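Local coordinates for dihydrodipicolinate synthase (PDB 4XKY) that catalyses the aldol-type condensation of pyruvate, held as an enzyme-bound Schiff base, with aspartate semialdehyde, the first committed step of the diaminopimelate route to lysine, at the interface of chains C and A and the interface of chains A and B. Sequence-based numbering; all coordinates share one arbitrary frame. Chains: chain A/B, Dihydrodipicolinate synthase; chain C, Dihydrodipicolinate synthase.

Contact 1: the interface of chains C and A. Residues chain C 168-171; chain A 168-170, 195.
A:Ala168 and C:Thr170 meet through their backbones where two TIM barrels of the DapA family touch, in the loop between strand 160-165, which carries the predicted Schiff-base lysine, and helix 170-180. The two loops run antiparallel, with C:Asn169 and A:Asn169 forming a bridge of beta type. The amide N of C:Thr170 donates to A:Ala168 O at 3.1 Å, and A:Thr170 N returns the bond to C:Ala168 O at 3.2 Å. Alanine suits position 168, since its small side chain lets the two loops come this close. The methyl CB of A:Ala168 is tightly packed against C:Val171 CG2, at 3.3 Å. It also lies 3.4 Å from OD1 of C:Asn169, whose CG is turned away from its backbone N (chi1 -178°) and towards that methyl. If a glycine replaced C:Asn169, the methyl of A:Ala168 would probably lose the amide lying against it and a gap would open beside the bridge. The two Thr170 side chains reach tip to tip, their OG1 hydroxyls hydrogen-bonded at 2.5 Å, though close methyls make the detail doubtful. A:Ile195 CG2 packs 3.5 Å from C:Thr170 CB, a branched apolar neighbour beside the C:Thr170 hydroxyl.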
# COMPACT_ATOMS: atom_id res chain seq x y z
N ALA C 168 14.95 -1.63 -5.97
CA ALA C 168 15.41 -0.29 -6.35
C ALA C 168 15.76 0.59 -5.12
O ALA C 168 16.08 1.77 -5.24
CB ALA C 168 14.37 0.40 -7.23
N ASN C 169 15.65 -0.03 -3.93
CA ASN C 169 15.98 0.54 -2.62
C ASN C 169 17.40 0.20 -2.19
O ASN C 169 17.68 -0.92 -1.75
CB ASN C 169 15.00 0.02 -1.58
CG ASN C 169 15.26 0.62 -0.20
OD1 ASN C 169 16.39 0.89 0.15
ND2 ASN C 169 14.21 0.85 0.56
N THR C 170 18.30 1.18 -2.31
CA THR C 170 19.71 0.93 -2.07
C THR C 170 20.14 1.03 -0.62
O THR C 170 21.22 0.57 -0.27
CB THR C 170 20.62 1.82 -2.95
OG1 THR C 170 19.99 3.08 -3.16
CG2 THR C 170 20.86 1.15 -4.29
N VAL C 171 19.30 1.60 0.24
CA VAL C 171 19.52 1.50 1.68
C VAL C 171 19.42 0.02 2.05
O VAL C 171 20.28 -0.53 2.73
CB VAL C 171 18.45 2.27 2.47
CG1 VAL C 171 18.51 1.94 3.96
CG2 VAL C 171 18.62 3.76 2.25
N ALA A 168 14.64 6.07 -0.33
CA ALA A 168 15.83 5.30 -0.45
C ALA A 168 15.86 4.72 -1.85
O ALA A 168 16.58 3.77 -2.09
CB ALA A 168 15.81 4.19 0.58
N ASN A 169 15.08 5.28 -2.78
CA ASN A 169 15.02 4.68 -4.13
C ASN A 169 15.97 5.42 -5.07
O ASN A 169 15.70 6.57 -5.46
CB ASN A 169 13.60 4.70 -4.68
CG ASN A 169 13.51 4.15 -6.08
OD1 ASN A 169 14.49 4.11 -6.82
ND2 ASN A 169 12.33 3.71 -6.45
N THR A 170 17.08 4.77 -5.41
CA THR A 170 18.15 5.44 -6.13
C THR A 170 17.96 5.42 -7.64
O THR A 170 18.56 6.22 -8.34
CB THR A 170 19.57 4.95 -5.71
OG1 THR A 170 19.61 3.53 -5.62
CG2 THR A 170 19.93 5.52 -4.39
N ILE A 195 23.16 5.50 1.75
CA ILE A 195 23.34 5.69 0.31
C ILE A 195 24.00 7.04 -0.05
O ILE A 195 24.07 7.41 -1.23
CB ILE A 195 21.99 5.55 -0.45
CG1 ILE A 195 20.89 6.42 0.16
CG2 ILE A 195 21.53 4.10 -0.45
CD1 ILE A 195 19.72 6.64 -0.78

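Contact 2: the interface of chains A and B. Residues chain A 83, 85, 108, 110; chain B 53, 278-280.
A:Tyr110 points its phenol into chain B, where B:Ser53, B:Pro279 and B:Phe280 surround it. Its CG sits between the backbone N and the carbonyl carbon (chi1 61°), a crowded position which sets the ring between A:Pro108 of its own chain and the residues of chain B. The rings of A:Tyr110 and B:Phe280 are inclined at about 40°: the CZ corner of the phenylalanine lies 3.7 Å from CD1, along the CD1-CE1 side of the tyrosine. Against one tyrosine face, towards the rim, rests CB of the chain's own A:Pro108. From the opposite side of the ring plane B:Ser53 brings its CB to 3.7 Å from CZ, near the hydroxyl. B:Pro279 comes from the opposite direction to the tyrosine, its CG 3.9 Å from CE1; a proline suits this cis peptide, and its compact, rigid ring presents apolar CG and CD to the tyrosine. The phenol OH donates to A:Thr83 O at 2.5 Å, in the carbonyl plane, which fixes the tyrosine tip. Beside it a water joins the subunits, bonded to A:Ile85 N at 2.8 Å, to B:Ser53 O at 2.7 Å and to B:Ala278 O. A:Ile85 adds its CG1 against the B:Ala278-B:Pro279 peptide. The patch helps lock two barrels of the tetramer together and holds in place a tyrosine that, in this family, typically reaches across to the neighbouring active site.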
# COMPACT_ATOMS: atom_id res chain seq x y z
N THR A 83 0.69 20.00 8.05
CA THR A 83 -0.60 19.68 7.46
C THR A 83 -1.38 20.94 7.08
O THR A 83 -2.21 20.89 6.20
CB THR A 83 -1.48 18.81 8.41
OG1 THR A 83 -1.68 19.48 9.65
CG2 THR A 83 -0.83 17.45 8.65
N ILE A 85 -1.23 24.71 5.55
CA ILE A 85 -0.36 25.57 4.73
C ILE A 85 -0.20 26.94 5.37
O ILE A 85 0.89 27.50 5.36
CB ILE A 85 -0.88 25.69 3.28
CG1 ILE A 85 -1.07 24.29 2.67
CG2 ILE A 85 0.09 26.50 2.41
CD1 ILE A 85 0.15 23.38 2.74
N PRO A 108 1.77 18.00 2.21
CA PRO A 108 1.16 17.30 3.36
C PRO A 108 0.89 15.80 3.10
O PRO A 108 0.54 15.43 1.99
CB PRO A 108 -0.15 18.06 3.58
CG PRO A 108 0.02 19.37 2.87
CD PRO A 108 0.92 19.09 1.71
N TYR A 110 -1.54 13.76 3.62
CA TYR A 110 -2.86 13.48 3.02
C TYR A 110 -2.99 13.96 1.56
O TYR A 110 -4.03 13.72 0.95
CB TYR A 110 -4.00 14.12 3.86
CG TYR A 110 -3.87 15.64 3.96
CD1 TYR A 110 -4.26 16.47 2.91
CD2 TYR A 110 -3.34 16.22 5.09
CE1 TYR A 110 -4.11 17.84 2.99
CE2 TYR A 110 -3.18 17.59 5.19
CZ TYR A 110 -3.57 18.40 4.14
OH TYR A 110 -3.39 19.74 4.26
N SER B 53 -6.01 20.23 7.62
CA SER B 53 -5.54 21.23 6.69
C SER B 53 -5.84 22.67 7.15
O SER B 53 -5.35 23.62 6.54
CB SER B 53 -6.08 20.91 5.28
OG SER B 53 -7.43 21.23 5.16
N ALA B 278 -6.38 25.46 0.58
CA ALA B 278 -5.06 24.97 0.17
C ALA B 278 -4.62 23.85 1.13
O ALA B 278 -4.85 23.94 2.33
CB ALA B 278 -4.05 26.11 0.19
N PRO B 279 -3.94 22.81 0.62
CA PRO B 279 -3.26 22.70 -0.66
C PRO B 279 -4.15 22.35 -1.86
O PRO B 279 -3.67 22.35 -3.00
CB PRO B 279 -2.29 21.55 -0.39
CG PRO B 279 -3.07 20.63 0.49
CD PRO B 279 -3.97 21.50 1.33
N PHE B 280 -5.42 22.04 -1.61
CA PHE B 280 -6.30 21.48 -2.62
C PHE B 280 -6.68 22.50 -3.69
O PHE B 280 -7.05 23.62 -3.35
CB PHE B 280 -7.53 20.90 -1.96
CG PHE B 280 -7.25 19.66 -1.15
CD1 PHE B 280 -6.75 18.52 -1.77
CD2 PHE B 280 -7.48 19.63 0.23
CE1 PHE B 280 -6.47 17.37 -1.03
CE2 PHE B 280 -7.22 18.48 0.97
CZ PHE B 280 -6.71 17.35 0.33
O HOH W 1 -3.62 23.59 4.52

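Contact 3: the interface of chains A and B. Residues chain A 52-53, 279-280; chain B 108, 110-111.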
# COMPACT_ATOMS: atom_id res chain seq x y z
N GLN A 52 6.27 17.09 13.49
CA GLN A 52 4.81 16.92 13.51
C GLN A 52 4.23 16.57 14.88
O GLN A 52 3.09 16.93 15.18
CB GLN A 52 4.44 15.82 12.53
CG GLN A 52 5.03 14.45 12.88
CD GLN A 52 4.80 13.43 11.78
OE1 GLN A 52 3.66 13.22 11.35
NE2 GLN A 52 5.87 12.79 11.33
N SER A 53 5.02 15.85 15.67
CA SER A 53 4.66 15.46 17.04
C SER A 53 4.74 16.58 18.04
O SER A 53 4.20 16.45 19.13
CB SER A 53 5.59 14.36 17.52
OG SER A 53 5.36 13.20 16.78
N PRO A 279 3.32 10.65 21.34
CA PRO A 279 2.91 9.35 21.89
C PRO A 279 4.03 8.27 22.02
O PRO A 279 3.77 7.17 22.54
CB PRO A 279 1.87 8.88 20.87
CG PRO A 279 2.41 9.41 19.57
CD PRO A 279 2.94 10.78 19.92
N PHE A 280 5.23 8.57 21.53
CA PHE A 280 6.37 7.68 21.68
C PHE A 280 7.07 7.94 23.02
O PHE A 280 6.73 8.91 23.71
CB PHE A 280 7.35 7.90 20.54
CG PHE A 280 6.83 7.53 19.17
CD1 PHE A 280 6.58 6.19 18.84
CD2 PHE A 280 6.62 8.51 18.19
CE1 PHE A 280 6.12 5.85 17.57
CE2 PHE A 280 6.16 8.17 16.93
CZ PHE A 280 5.91 6.84 16.62
N PRO B 108 -2.57 9.40 16.19
CA PRO B 108 -1.99 10.06 15.00
C PRO B 108 -1.50 9.09 13.90
O PRO B 108 -1.04 8.01 14.22
CB PRO B 108 -0.84 10.89 15.59
CG PRO B 108 -0.62 10.39 16.98
CD PRO B 108 -1.90 9.77 17.44
N TYR B 110 1.00 8.46 11.98
CA TYR B 110 2.33 7.85 12.07
C TYR B 110 2.54 6.89 13.26
O TYR B 110 3.66 6.42 13.47
CB TYR B 110 3.40 8.97 12.15
CG TYR B 110 3.22 9.91 13.34
CD1 TYR B 110 3.77 9.62 14.58
CD2 TYR B 110 2.46 11.08 13.22
CE1 TYR B 110 3.59 10.46 15.67
CE2 TYR B 110 2.26 11.93 14.30
CZ TYR B 110 2.83 11.62 15.52
OH TYR B 110 2.63 12.46 16.59
N PHE B 111 1.51 6.58 14.03
CA PHE B 111 1.77 6.06 15.37
C PHE B 111 1.75 4.55 15.57
O PHE B 111 2.81 3.95 15.82
CB PHE B 111 0.85 6.68 16.43
CG PHE B 111 0.98 6.04 17.79
CD1 PHE B 111 2.19 6.04 18.48
CD2 PHE B 111 -0.11 5.39 18.37
CE1 PHE B 111 2.31 5.43 19.73
CE2 PHE B 111 0.00 4.79 19.62
CZ PHE B 111 1.21 4.81 20.31
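B:Tyr110 lies between A:Gln52 and A:Phe280 where two TIM barrels of the DapA family pack together. From CB the side chain leads to CG, which is 3.9 Å from OE1 of A:Gln52. At the next level the two sides of the ring part company. CD2 faces the A:Gln52 amide, whose CD is 3.6 Å away; amide and ring planes stand 50° apart, with OE1 raised over the CD2 rim. CD1 and CE1 instead turn to A:Phe280, whose CE2 arrives at the tyrosine's edge, in the ring plane, 3.7 Å from CE1. Further out, CZ comes under the A:Ser53 hydroxyl, and the tip OH accepts a hydrogen bond from that OG at 2.8 Å. The serine oxygen stands above the ring plane on the same side as the glutamine; its OG lies beside its backbone N (chi1 -68°), the setting that aims it at the phenol. A tyrosine serves here because its ring offers apolar flanks while its far end still takes a polar partner. The neighbouring B:Phe111 continues the apolar strip. A:Pro279 CB sits over the face of that ring, 4.0 Å from its centroid, as a CH-pi contact, and CG of the same proline is 3.5 Å from CD1. That CD1 in turn lies over the rim of the A:Phe280 ring, 4.0 Å above its plane.

Contacts 2 and 3, about 18 Å apart between C-alpha centres, are largely two-fold equivalents in one interface, with the chains exchanged: both use Pro108, Tyr110, Ser53, Pro279 and Phe280. The symmetry is inexact in detail, since chi1 of Ser53 is 76° in chain B but -68° in chain A, which changes how the serine meets the phenol: by a carbon in contact 2, by its hydroxyl in contact 3. Contact 1 joins chain A to another subunit, about 28 Å from contact 2 and 25 Å from contact 3. Chain A thus bridges two neighbours, as a tetramer built from dimers requires.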